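Local coordinates for hypothetical protein BP2299 (Bordetella pertussis Tohama I, PDB 2FQP) that is of unknown function but binds a zinc ion in a cupin domain, as a small double-stranded beta-helix protein, at residues A[30-41]-A[69-80]. Numbering follows the deposited sequence.
Sequences ETGWHRHSMDYV and YTRPEGVEHNVI. With ZN (zinc ion), chain E; ACT (acetate ion), chain F.
The Tyr40 ring lies alongside Arg71, its CZ 3.5 Å from Arg71 CB, while CE1 rests over the centre of the His36 ring. Tyr40 OH donates to OXT of a bound acetate, probably from the crystallisation liquor, at 2.7 Å; Tyr69 OH grips the other oxygen. His77 has CG between its backbone N and carbonyl carbon (chi1 62°), which swings the ring towards the metal. Val75 CG1 and Val79 CG2 sandwich the His77 ring, whose NE2 binds zinc at 2.3 Å. The NE2 atoms of His34 and His36 each bind at 2.0 Å, and three waters complete six ligands. A bond from His34 ND1 to Gly32 O, 2.9 Å long and in the ring plane, together with the zinc bond holds that ring's rotation. On the outer side, Trp33 lays its six-membered ring over His77 CA in a CH-pi contact, and Trp33 NE1 donates almost straight (173°) to Glu76 OE1, 3.2 Å away. Backbone bonds pair His34 with His77 and Tyr40 with Arg71, and a type II turn from Pro72 to Val75 links strands 69-71 and 76-80. Two strand histidines and one from the following loop, holding a metal inside the barrel, are characteristic of the cupin double-stranded beta-helix.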
loop_
_atom_site.group_PDB
_atom_site.type_symbol
_atom_site.label_atom_id
_atom_site.label_comp_id
_atom_site.label_asym_id
_atom_site.label_seq_id
_atom_site.Cartn_x
_atom_site.Cartn_y
_atom_site.Cartn_z
ATOM N N GLU A 30 6.111 -0.235 -19.338
ATOM C CA GLU A 30 7.211 0.372 -18.547
ATOM C C GLU A 30 6.939 1.805 -18.066
ATOM O O GLU A 30 6.125 2.525 -18.621
ATOM C CB GLU A 30 8.513 0.374 -19.362
ATOM C CG GLU A 30 8.468 1.351 -20.531
ATOM C CD GLU A 30 9.718 1.324 -21.413
ATOM O OE1 GLU A 30 10.674 0.560 -21.107
ATOM O OE2 GLU A 30 9.696 2.050 -22.425
ATOM N N THR A 31 7.690 2.237 -17.059
ATOM C CA THR A 31 7.614 3.617 -16.564
ATOM C C THR A 31 8.285 4.667 -17.413
ATOM O O THR A 31 7.867 5.847 -17.385
ATOM C CB THR A 31 8.229 3.764 -15.152
ATOM O OG1 THR A 31 9.534 3.182 -15.155
ATOM C CG2 THR A 31 7.366 3.076 -14.135
ATOM N N GLY A 32 9.349 4.259 -18.105
ATOM C CA GLY A 32 10.378 5.171 -18.616
ATOM C C GLY A 32 11.332 5.472 -17.482
ATOM O O GLY A 32 11.002 5.269 -16.298
ATOM N N TRP A 33 12.521 5.921 -17.820
ATOM C CA TRP A 33 13.489 6.279 -16.804
ATOM C C TRP A 33 12.961 7.449 -15.979
ATOM O O TRP A 33 12.382 8.375 -16.506
ATOM C CB TRP A 33 14.808 6.679 -17.446
ATOM C CG TRP A 33 15.972 6.609 -16.506
ATOM C CD1 TRP A 33 16.446 7.604 -15.697
ATOM C CD2 TRP A 33 16.817 5.475 -16.291
ATOM N NE1 TRP A 33 17.545 7.154 -14.981
ATOM C CE2 TRP A 33 17.805 5.858 -15.353
ATOM C CE3 TRP A 33 16.863 4.193 -16.829
ATOM C CZ2 TRP A 33 18.787 4.984 -14.909
ATOM C CZ3 TRP A 33 17.878 3.316 -16.381
ATOM C CH2 TRP A 33 18.802 3.724 -15.439
ATOM N N HIS A 34 13.245 7.419 -14.696
ATOM C CA HIS A 34 12.882 8.473 -13.765
ATOM C C HIS A 34 13.812 8.436 -12.540
ATOM O O HIS A 34 14.484 7.426 -12.272
ATOM C CB HIS A 34 11.408 8.339 -13.352
ATOM C CG HIS A 34 11.069 7.043 -12.692
ATOM N ND1 HIS A 34 10.915 5.881 -13.418
ATOM C CD2 HIS A 34 10.855 6.712 -11.392
ATOM C CE1 HIS A 34 10.596 4.891 -12.593
ATOM N NE2 HIS A 34 10.538 5.370 -11.364
ATOM N N ARG A 35 13.827 9.533 -11.794
ATOM C CA ARG A 35 14.590 9.632 -10.562
ATOM C C ARG A 35 13.593 9.831 -9.418
ATOM O O ARG A 35 12.760 10.716 -9.507
ATOM C CB ARG A 35 15.531 10.831 -10.582
ATOM C CG ARG A 35 16.330 10.995 -9.288
ATOM C CD ARG A 35 17.311 12.176 -9.332
ATOM N NE ARG A 35 18.318 12.059 -8.278
ATOM C CZ ARG A 35 18.111 12.307 -6.987
ATOM N NH1 ARG A 35 16.919 12.696 -6.552
ATOM N NH2 ARG A 35 19.119 12.163 -6.117
ATOM N N HIS A 36 13.722 9.069 -8.346
ATOM C CA HIS A 36 12.859 9.259 -7.186
ATOM C C HIS A 36 13.381 10.380 -6.339
ATOM O O HIS A 36 14.478 10.279 -5.812
ATOM C CB HIS A 36 12.789 7.996 -6.370
ATOM C CG HIS A 36 11.887 7.000 -6.981
ATOM N ND1 HIS A 36 10.529 6.999 -6.746
ATOM C CD2 HIS A 36 12.120 6.042 -7.909
ATOM C CE1 HIS A 36 9.971 6.059 -7.489
ATOM N NE2 HIS A 36 10.918 5.460 -8.197
ATOM N N SER A 37 12.553 11.417 -6.180
ATOM C CA SER A 37 12.935 12.619 -5.405
ATOM C C SER A 37 12.595 12.521 -3.911
ATOM O O SER A 37 13.028 13.365 -3.096
ATOM C CB SER A 37 12.259 13.854 -6.021
ATOM O OG SER A 37 10.871 13.796 -5.819
HETATM N N MSE A 38 11.918 11.434 -3.538
HETATM C CA MSE A 38 11.520 11.180 -2.151
HETATM C C MSE A 38 11.700 9.752 -1.733
HETATM O O MSE A 38 11.581 8.847 -2.562
HETATM C CB MSE A 38 10.048 11.542 -2.013
HETATM C CG MSE A 38 9.819 13.014 -2.043
HETATM SE SE MSE A 38 7.884 13.339 -2.138
HETATM C CE MSE A 38 7.697 13.404 -4.058
ATOM N N ASP A 39 11.966 9.512 -0.449
ATOM C CA ASP A 39 11.823 8.121 0.067
ATOM C C ASP A 39 10.406 7.649 -0.275
ATOM O O ASP A 39 9.434 8.431 -0.272
ATOM C CB ASP A 39 12.040 8.027 1.575
ATOM C CG ASP A 39 13.444 8.425 2.017
ATOM O OD1 ASP A 39 14.394 8.389 1.215
ATOM O OD2 ASP A 39 13.595 8.749 3.221
ATOM N N TYR A 40 10.269 6.369 -0.561
ATOM C CA TYR A 40 8.958 5.846 -0.961
ATOM C C TYR A 40 8.706 4.433 -0.492
ATOM O O TYR A 40 9.643 3.720 -0.137
ATOM C CB TYR A 40 8.736 5.999 -2.477
ATOM C CG TYR A 40 9.637 5.159 -3.369
ATOM C CD1 TYR A 40 10.952 5.536 -3.623
ATOM C CD2 TYR A 40 9.155 4.015 -3.990
ATOM C CE1 TYR A 40 11.764 4.784 -4.485
ATOM C CE2 TYR A 40 9.968 3.252 -4.844
ATOM C CZ TYR A 40 11.276 3.658 -5.092
ATOM O OH TYR A 40 12.132 2.903 -5.929
ATOM N N VAL A 41 7.421 4.097 -0.405
ATOM C CA VAL A 41 6.952 2.779 -0.076
ATOM C C VAL A 41 6.198 2.177 -1.248
ATOM O O VAL A 41 5.426 2.852 -1.865
ATOM C CB VAL A 41 6.012 2.833 1.173
ATOM C CG1 VAL A 41 5.434 1.479 1.433
ATOM C CG2 VAL A 41 6.775 3.378 2.402
ATOM N N TYR A 69 7.615 -2.766 0.634
ATOM C CA TYR A 69 9.014 -2.495 0.848
ATOM C C TYR A 69 9.263 -1.026 0.633
ATOM O O TYR A 69 8.430 -0.330 0.062
ATOM C CB TYR A 69 9.868 -3.334 -0.079
ATOM C CG TYR A 69 9.657 -3.143 -1.544
ATOM C CD1 TYR A 69 8.755 -3.940 -2.227
ATOM C CD2 TYR A 69 10.445 -2.270 -2.265
ATOM C CE1 TYR A 69 8.579 -3.808 -3.577
ATOM C CE2 TYR A 69 10.323 -2.121 -3.607
ATOM C CZ TYR A 69 9.381 -2.915 -4.284
ATOM O OH TYR A 69 9.235 -2.801 -5.637
ATOM N N THR A 70 10.404 -0.561 1.119
ATOM C CA THR A 70 10.788 0.837 0.949
ATOM C C THR A 70 12.149 0.992 0.266
ATOM O O THR A 70 13.018 0.131 0.387
ATOM C CB THR A 70 10.734 1.605 2.293
ATOM O OG1 THR A 70 10.908 3.009 2.043
ATOM C CG2 THR A 70 11.771 1.105 3.280
ATOM N N ARG A 71 12.305 2.088 -0.475
ATOM C CA ARG A 71 13.550 2.420 -1.221
ATOM C C ARG A 71 13.834 3.890 -0.944
ATOM O O ARG A 71 12.898 4.694 -0.773
ATOM C CB ARG A 71 13.393 2.209 -2.726
ATOM C CG ARG A 71 13.181 0.773 -3.215
ATOM C CD ARG A 71 14.317 -0.159 -2.837
ATOM N NE ARG A 71 15.623 0.481 -2.981
ATOM C CZ ARG A 71 16.213 0.778 -4.148
ATOM N NH1 ARG A 71 15.629 0.479 -5.314
ATOM N NH2 ARG A 71 17.398 1.389 -4.144
ATOM N N PRO A 72 15.111 4.279 -0.904
ATOM C CA PRO A 72 15.390 5.677 -0.533
ATOM C C PRO A 72 15.339 6.697 -1.672
ATOM O O PRO A 72 15.483 6.358 -2.850
ATOM C CB PRO A 72 16.825 5.594 0.000
ATOM C CG PRO A 72 17.432 4.505 -0.870
ATOM C CD PRO A 72 16.348 3.501 -1.110
ATOM N N GLU A 73 15.190 7.956 -1.298
ATOM C CA GLU A 73 15.388 9.042 -2.251
ATOM C C GLU A 73 16.661 8.766 -3.074
ATOM O O GLU A 73 17.706 8.378 -2.498
ATOM C CB GLU A 73 15.541 10.368 -1.503
ATOM C CG GLU A 73 15.806 11.601 -2.358
ATOM C CD GLU A 73 15.839 12.861 -1.509
ATOM O OE1 GLU A 73 15.371 12.806 -0.350
ATOM O OE2 GLU A 73 16.324 13.903 -2.007
ATOM N N GLY A 74 16.566 8.957 -4.398
ATOM C CA GLY A 74 17.727 8.939 -5.279
ATOM C C GLY A 74 17.766 7.770 -6.247
ATOM O O GLY A 74 18.569 7.756 -7.156
ATOM N N VAL A 75 16.873 6.801 -6.075
ATOM C CA VAL A 75 16.759 5.699 -7.025
ATOM C C VAL A 75 16.551 6.238 -8.426
ATOM O O VAL A 75 15.725 7.107 -8.644
ATOM C CB VAL A 75 15.587 4.748 -6.621
ATOM C CG1 VAL A 75 15.301 3.754 -7.704
ATOM C CG2 VAL A 75 15.938 4.058 -5.302
ATOM N N GLU A 76 17.336 5.736 -9.361
ATOM C CA GLU A 76 17.191 6.058 -10.800
ATOM C C GLU A 76 17.016 4.757 -11.502
ATOM O O GLU A 76 17.848 3.867 -11.373
ATOM C CB GLU A 76 18.410 6.779 -11.359
ATOM C CG GLU A 76 18.645 8.151 -10.763
ATOM C CD GLU A 76 19.311 9.137 -11.750
ATOM O OE1 GLU A 76 19.398 8.867 -12.991
ATOM O OE2 GLU A 76 19.740 10.197 -11.256
ATOM N N HIS A 77 15.907 4.611 -12.218
ATOM C CA HIS A 77 15.638 3.381 -12.940
ATOM C C HIS A 77 14.480 3.476 -13.930
ATOM O O HIS A 77 13.775 4.470 -13.981
ATOM C CB HIS A 77 15.335 2.246 -11.946
ATOM C CG HIS A 77 14.119 2.470 -11.099
ATOM N ND1 HIS A 77 13.791 1.613 -10.067
ATOM C CD2 HIS A 77 13.169 3.431 -11.105
ATOM C CE1 HIS A 77 12.674 2.018 -9.496
ATOM N NE2 HIS A 77 12.276 3.125 -10.092
ATOM N N ASN A 78 14.337 2.405 -14.710
ATOM C CA ASN A 78 13.218 2.140 -15.555
ATOM C C ASN A 78 12.620 0.836 -15.024
ATOM O O ASN A 78 13.334 -0.093 -14.694
ATOM C CB ASN A 78 13.597 1.997 -17.026
ATOM C CG ASN A 78 12.376 1.659 -17.914
ATOM O OD1 ASN A 78 11.309 2.202 -17.704
ATOM N ND2 ASN A 78 12.551 0.726 -18.876
ATOM N N VAL A 79 11.303 0.773 -14.920
ATOM C CA VAL A 79 10.673 -0.406 -14.392
ATOM C C VAL A 79 9.750 -0.976 -15.447
ATOM O O VAL A 79 8.952 -0.256 -15.974
ATOM C CB VAL A 79 9.791 -0.058 -13.170
ATOM C CG1 VAL A 79 9.063 -1.277 -12.644
ATOM C CG2 VAL A 79 10.642 0.520 -12.069
ATOM N N ILE A 80 9.841 -2.269 -15.665
ATOM C CA ILE A 80 9.156 -2.959 -16.733
ATOM C C ILE A 80 8.343 -4.112 -16.166
ATOM O O ILE A 80 8.800 -4.846 -15.284
ATOM C CB ILE A 80 10.165 -3.523 -17.783
ATOM C CG1 ILE A 80 10.860 -2.398 -18.553
ATOM C CG2 ILE A 80 9.488 -4.445 -18.803
ATOM C CD1 ILE A 80 12.129 -2.872 -19.257
HETATM ZN ZN ZN E . 10.310 4.231 -9.710
HETATM C C ACT F . 10.296 -0.128 -7.242
HETATM O O ACT F . 10.966 -0.986 -6.617
HETATM O OXT ACT F . 10.660 1.084 -7.231
HETATM C CH3 ACT F . 9.096 -0.556 -8.015
HETATM O O HOH W 1 17.673 14.239 -4.075
HETATM O O HOH W 2 8.011 4.892 -9.722
HETATM O O HOH W 3 8.912 2.975 -10.976
HETATM O O HOH W 4 9.349 2.927 -8.479
#